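Local coordinates for protein thioredoxin (H-type,TRX-H) (Edwardsiella tarda, PDB 5ZF2) that is a thioredoxin-like bacterial effector that inhibits host ASK1-MAPK signalling cascades and so promotes pathogenesis during infection, at residues Thr11-Gln14 and Pro19-Val22; Phe54-Asp59 and Gln66-Ser71. One frame throughout, in Å; residues are numbered along the deposited sequence.

In the fold
From the N terminus, strand 2-4 leads into helix 7-15, and contact 1 closes the short turn between the end of that helix and strand 20-25. The chain then runs through helix 30-43 to strand 52-57, where contact 2 closes the connection through helix 62-68. The two closures follow in series, neither nested nor crossed, yet they meet in space. Strands 20-25 and 52-57 are neighbours in the sheet, with a probable hydrogen bond of 2.8 Å between Phe54 N and Leu21 O. Phe54 packs on Ala13 and Val20, and Phe68 reaches Val22. Together the contacts tie helices 7-15 and 62-68 to the central strands of a thioredoxin fold.

Contact 1: Thr11-Gln14 and Pro19-Val22; sequences TQAQ and PVLV
The carboxamide of Gln14 is the flat group here, and it meets Val20 through its oxygen. OE1 lies 3.3 Å from Val20 CG2 and 3.5 Å from Val20 CB. Both valine atoms sit on the same side of the amide plane, so the approach is oblique. No hydrogen bond crosses the contact; OE1 simply leans on the valine by van der Waals packing. The bend that makes this possible is in the glutamine chain: CG lies beside the backbone N, and chi2 (-77°) then folds CD back, turning the amide toward the strand instead of letting it extend from the helix. As a result the Gln14 and Val20 side chains cross at about a right angle.

Ala13, one residue back on the helix, also touches the valine. Its CB points at the strand and meets the same methyl, Val20 CG2, at 3.8 Å, so across this contact the methyl meets one apolar and one polar atom. Val20 CG2 is set there by a chi1 of 175°, which places CG1 anti to the backbone N and leaves CG2 beside that N, facing the helix.

With only a methyl at Ala13, the C-terminal part of helix 7-15 lies against strand 20-25, Gln14 CA and Val20 CA being 6.9 Å apart. This is the closing half of the N-terminal beta-alpha-beta unit of the thioredoxin fold, whose first strand is 2-4. Phe54 of strand 52-57 packs on both Ala13 and Val20, Phe10 of the helix also touches Val20, and Tyr79 of strand 75-80 borders Gln14 and Val20.

Contact 2: Phe54-Asp59 and Gln66-Ser71; sequences FKVNFD and QQFRVS
Phe58, just past strand 52-57, reaches toward Ser71 across the strand-to-helix connection of the thioredoxin fold that leads into helix 62-68. From CB the chain continues with CG anti to the backbone N (chi1 -178°), carrying the ring toward Ser71. On the way round the ring, CD1 has Asp59 OD1 at its edge, in plane, 3.8 Å away. The meta carbon CE2 lies 3.8 Å from Ser71 O and 3.9 Å from Ser71 C, and CZ at the para tip stands 4.0 Å from Ser71 O. The serine carbonyl approaches the ring obliquely, while the CB of Ser71 is directed away from the strand segment. Lys62 adds a cation-pi contact to the ring, and Cys29 and Cys32, a probable thioredoxin-type CxxC pair, lie near Phe58 without touching it.

Deeper in, Val56 faces the helix. Its CG2 branch meets Phe68 CE2 at 4.2 Å, again obliquely, in the buried layer between the sheet and helix 62-68. Gln67 CG lies over one face of the Phe68 ring, offset toward the rim, and Phe10 of helix 7-15 packs edge-to-face with the same ring. Ile77 and Tyr79 of strand 75-80 also touch it.

Both segments change direction through recognisable turns. Arg69, with a positive phi of 58°, leaves the helical conformation in a Schellman motif, its N bonded to Gln66 O. At the strand's last residue, Asn57 OD1 accepts from Asp59 N at 2.8 Å, with an N-H...O angle of 138°, in an Asx turn.

Contact 1: Thr11-Gln14 and Pro19-Val22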
loop_
_atom_site.group_PDB
_atom_site.type_symbol
_atom_site.label_atom_id
_atom_site.label_comp_id
_atom_site.label_asym_id
_atom_site.label_seq_id
_atom_site.Cartn_x
_atom_site.Cartn_y
_atom_site.Cartn_z
ATOM N N THR A 11 -1.636 -12.988 -2.893
ATOM C CA THR A 11 -0.878 -13.872 -3.767
ATOM C C THR A 11 -1.474 -13.882 -5.170
ATOM O O THR A 11 -0.738 -13.898 -6.168
ATOM C CB THR A 11 -0.814 -15.300 -3.197
ATOM O OG1 THR A 11 -2.098 -15.906 -3.260
ATOM C CG2 THR A 11 -0.341 -15.314 -1.748
ATOM N N GLN A 12 -2.805 -13.819 -5.271
ATOM C CA GLN A 12 -3.418 -13.791 -6.593
ATOM C C GLN A 12 -3.108 -12.478 -7.307
ATOM O O GLN A 12 -2.824 -12.474 -8.511
ATOM C CB GLN A 12 -4.922 -14.023 -6.481
ATOM C CG GLN A 12 -5.662 -13.919 -7.792
ATOM C CD GLN A 12 -6.885 -13.034 -7.685
ATOM O OE1 GLN A 12 -7.936 -13.484 -7.236
ATOM N NE2 GLN A 12 -6.748 -11.756 -8.056
ATOM N N ALA A 13 -3.120 -11.355 -6.579
ATOM C CA ALA A 13 -2.711 -10.089 -7.188
ATOM C C ALA A 13 -1.261 -10.141 -7.677
ATOM O O ALA A 13 -0.959 -9.704 -8.797
ATOM C CB ALA A 13 -2.908 -8.933 -6.197
ATOM N N GLN A 14 -0.349 -10.693 -6.874
ATOM C CA GLN A 14 1.056 -10.742 -7.289
ATOM C C GLN A 14 1.265 -11.603 -8.526
ATOM O O GLN A 14 2.160 -11.322 -9.332
ATOM C CB GLN A 14 1.933 -11.267 -6.156
ATOM C CG GLN A 14 1.988 -10.332 -4.970
ATOM C CD GLN A 14 2.905 -9.149 -5.214
ATOM O OE1 GLN A 14 2.606 -8.268 -6.026
ATOM N NE2 GLN A 14 4.029 -9.126 -4.509
ATOM N N PRO A 19 0.424 -4.073 -10.908
ATOM C CA PRO A 19 1.095 -3.444 -9.762
ATOM C C PRO A 19 0.290 -3.616 -8.488
ATOM O O PRO A 19 -0.946 -3.605 -8.502
ATOM C CB PRO A 19 1.173 -1.957 -10.145
ATOM C CG PRO A 19 0.463 -1.807 -11.441
ATOM C CD PRO A 19 -0.184 -3.091 -11.825
ATOM N N VAL A 20 1.002 -3.741 -7.370
ATOM C CA VAL A 20 0.379 -3.976 -6.070
ATOM C C VAL A 20 0.943 -3.003 -5.052
ATOM O O VAL A 20 2.165 -2.847 -4.950
ATOM C CB VAL A 20 0.600 -5.417 -5.582
ATOM C CG1 VAL A 20 0.050 -5.556 -4.193
ATOM C CG2 VAL A 20 -0.082 -6.397 -6.554
ATOM N N LEU A 21 0.062 -2.376 -4.279
ATOM C CA LEU A 21 0.477 -1.479 -3.213
ATOM C C LEU A 21 0.095 -2.115 -1.888
ATOM O O LEU A 21 -1.086 -2.403 -1.646
ATOM C CB LEU A 21 -0.181 -0.104 -3.344
ATOM C CG LEU A 21 0.175 0.804 -2.180
ATOM C CD1 LEU A 21 1.651 1.249 -2.292
ATOM C CD2 LEU A 21 -0.777 2.026 -2.118
ATOM N N VAL A 22 1.076 -2.307 -1.030
ATOM C CA VAL A 22 0.843 -2.729 0.345
ATOM C C VAL A 22 0.848 -1.469 1.201
ATOM O O VAL A 22 1.859 -0.753 1.256
ATOM C CB VAL A 22 1.917 -3.732 0.801
ATOM C CG1 VAL A 22 1.854 -3.958 2.310
ATOM C CG2 VAL A 22 1.744 -5.046 0.043
#

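Contact 2: Phe54-Asp59 and Gln66-Ser71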
loop_
_atom_site.group_PDB
_atom_site.type_symbol
_atom_site.label_atom_id
_atom_site.label_comp_id
_atom_site.label_asym_id
_atom_site.label_seq_id
_atom_site.Cartn_x
_atom_site.Cartn_y
_atom_site.Cartn_z
ATOM N N PHE A 54 -3.672 -3.231 -1.028
ATOM C CA PHE A 54 -4.043 -4.045 0.122
ATOM C C PHE A 54 -3.740 -3.295 1.411
ATOM O O PHE A 54 -2.602 -2.870 1.634
ATOM C CB PHE A 54 -3.320 -5.391 0.109
ATOM C CG PHE A 54 -3.692 -6.226 -1.061
ATOM C CD1 PHE A 54 -4.816 -7.051 -0.999
ATOM C CD2 PHE A 54 -2.950 -6.170 -2.224
ATOM C CE1 PHE A 54 -5.187 -7.809 -2.083
ATOM C CE2 PHE A 54 -3.331 -6.918 -3.335
ATOM C CZ PHE A 54 -4.455 -7.730 -3.254
ATOM N N LYS A 55 -4.758 -3.142 2.253
ATOM C CA LYS A 55 -4.607 -2.471 3.536
ATOM C C LYS A 55 -4.247 -3.509 4.591
ATOM O O LYS A 55 -5.035 -4.425 4.872
ATOM C CB LYS A 55 -5.886 -1.723 3.909
ATOM C CG LYS A 55 -6.303 -0.626 2.902
ATOM C CD LYS A 55 -5.664 0.732 3.211
ATOM C CE LYS A 55 -6.225 1.838 2.300
ATOM N NZ LYS A 55 -7.667 2.167 2.565
ATOM N N VAL A 56 -3.055 -3.362 5.161
ATOM C CA VAL A 56 -2.539 -4.234 6.205
ATOM C C VAL A 56 -2.706 -3.515 7.533
ATOM O O VAL A 56 -2.162 -2.420 7.726
ATOM C CB VAL A 56 -1.060 -4.589 5.957
ATOM C CG1 VAL A 56 -0.537 -5.534 7.058
ATOM C CG2 VAL A 56 -0.887 -5.237 4.581
ATOM N N ASN A 57 -3.481 -4.112 8.436
ATOM C CA ASN A 57 -3.696 -3.517 9.745
ATOM C C ASN A 57 -2.495 -3.858 10.625
ATOM O O ASN A 57 -2.291 -5.016 11.007
ATOM C CB ASN A 57 -5.012 -4.001 10.347
ATOM C CG ASN A 57 -5.339 -3.320 11.672
ATOM O OD1 ASN A 57 -4.453 -3.012 12.473
ATOM N ND2 ASN A 57 -6.630 -3.062 11.896
ATOM N N PHE A 58 -1.695 -2.842 10.944
ATOM C CA PHE A 58 -0.512 -3.055 11.776
ATOM C C PHE A 58 -0.843 -3.787 13.083
ATOM O O PHE A 58 -0.050 -4.605 13.568
ATOM C CB PHE A 58 0.149 -1.706 12.053
ATOM C CG PHE A 58 1.406 -1.809 12.866
ATOM C CD1 PHE A 58 1.350 -1.788 14.256
ATOM C CD2 PHE A 58 2.642 -1.918 12.241
ATOM C CE1 PHE A 58 2.503 -1.887 15.022
ATOM C CE2 PHE A 58 3.814 -2.016 13.005
ATOM C CZ PHE A 58 3.734 -1.995 14.390
ATOM N N ASP A 59 -2.004 -3.519 13.664
ATOM C CA ASP A 59 -2.308 -4.115 14.960
ATOM C C ASP A 59 -2.709 -5.588 14.873
ATOM O O ASP A 59 -2.422 -6.344 15.807
ATOM C CB ASP A 59 -3.411 -3.325 15.671
ATOM C CG ASP A 59 -2.953 -1.940 16.106
ATOM O OD1 ASP A 59 -1.749 -1.756 16.377
ATOM O OD2 ASP A 59 -3.807 -1.033 16.200
ATOM N N GLN A 66 5.805 -9.405 9.160
ATOM C CA GLN A 66 7.077 -10.098 9.000
ATOM C C GLN A 66 7.361 -10.376 7.532
ATOM O O GLN A 66 8.481 -10.173 7.055
ATOM C CB GLN A 66 7.083 -11.402 9.798
ATOM C CG GLN A 66 7.355 -11.207 11.282
ATOM C CD GLN A 66 8.741 -10.636 11.565
ATOM O OE1 GLN A 66 9.704 -10.923 10.849
ATOM N NE2 GLN A 66 8.846 -9.823 12.616
ATOM N N GLN A 67 6.348 -10.815 6.796
ATOM C CA GLN A 67 6.503 -11.071 5.368
ATOM C C GLN A 67 7.014 -9.836 4.617
ATOM O O GLN A 67 7.843 -9.943 3.702
ATOM C CB GLN A 67 5.147 -11.517 4.823
ATOM C CG GLN A 67 5.047 -11.594 3.325
ATOM C CD GLN A 67 3.672 -12.100 2.882
ATOM O OE1 GLN A 67 2.677 -11.907 3.581
ATOM N NE2 GLN A 67 3.612 -12.736 1.723
ATOM N N PHE A 68 6.512 -8.659 4.976
ATOM C CA PHE A 68 6.829 -7.410 4.303
ATOM C C PHE A 68 7.991 -6.660 4.943
ATOM O O PHE A 68 8.386 -5.617 4.416
ATOM C CB PHE A 68 5.579 -6.519 4.290
ATOM C CG PHE A 68 4.440 -7.097 3.481
ATOM C CD1 PHE A 68 4.642 -7.489 2.174
ATOM C CD2 PHE A 68 3.174 -7.273 4.047
ATOM C CE1 PHE A 68 3.611 -8.027 1.426
ATOM C CE2 PHE A 68 2.144 -7.820 3.309
ATOM C CZ PHE A 68 2.360 -8.196 1.994
ATOM N N ARG A 69 8.543 -7.170 6.048
ATOM C CA ARG A 69 9.661 -6.541 6.747
ATOM C C ARG A 69 9.260 -5.121 7.167
ATOM O O ARG A 69 9.917 -4.127 6.846
ATOM C CB ARG A 69 10.924 -6.576 5.868
ATOM C CG ARG A 69 12.178 -5.853 6.402
ATOM C CD ARG A 69 13.384 -5.954 5.439
ATOM N NE ARG A 69 13.326 -4.938 4.382
ATOM C CZ ARG A 69 13.549 -3.637 4.564
ATOM N NH1 ARG A 69 13.843 -3.152 5.763
ATOM N NH2 ARG A 69 13.482 -2.805 3.540
ATOM N N VAL A 70 8.121 -5.034 7.849
ATOM C CA VAL A 70 7.507 -3.767 8.232
ATOM C C VAL A 70 7.598 -3.617 9.737
ATOM O O VAL A 70 7.156 -4.501 10.478
ATOM C CB VAL A 70 6.038 -3.690 7.779
ATOM C CG1 VAL A 70 5.344 -2.464 8.395
ATOM C CG2 VAL A 70 5.975 -3.652 6.267
ATOM N N SER A 71 8.154 -2.492 10.188
ATOM C CA SER A 71 8.238 -2.210 11.609
ATOM C C SER A 71 7.470 -0.968 12.029
ATOM O O SER A 71 7.382 -0.705 13.231
ATOM C CB SER A 71 9.709 -2.067 12.049
ATOM O OG SER A 71 10.367 -1.019 11.345
#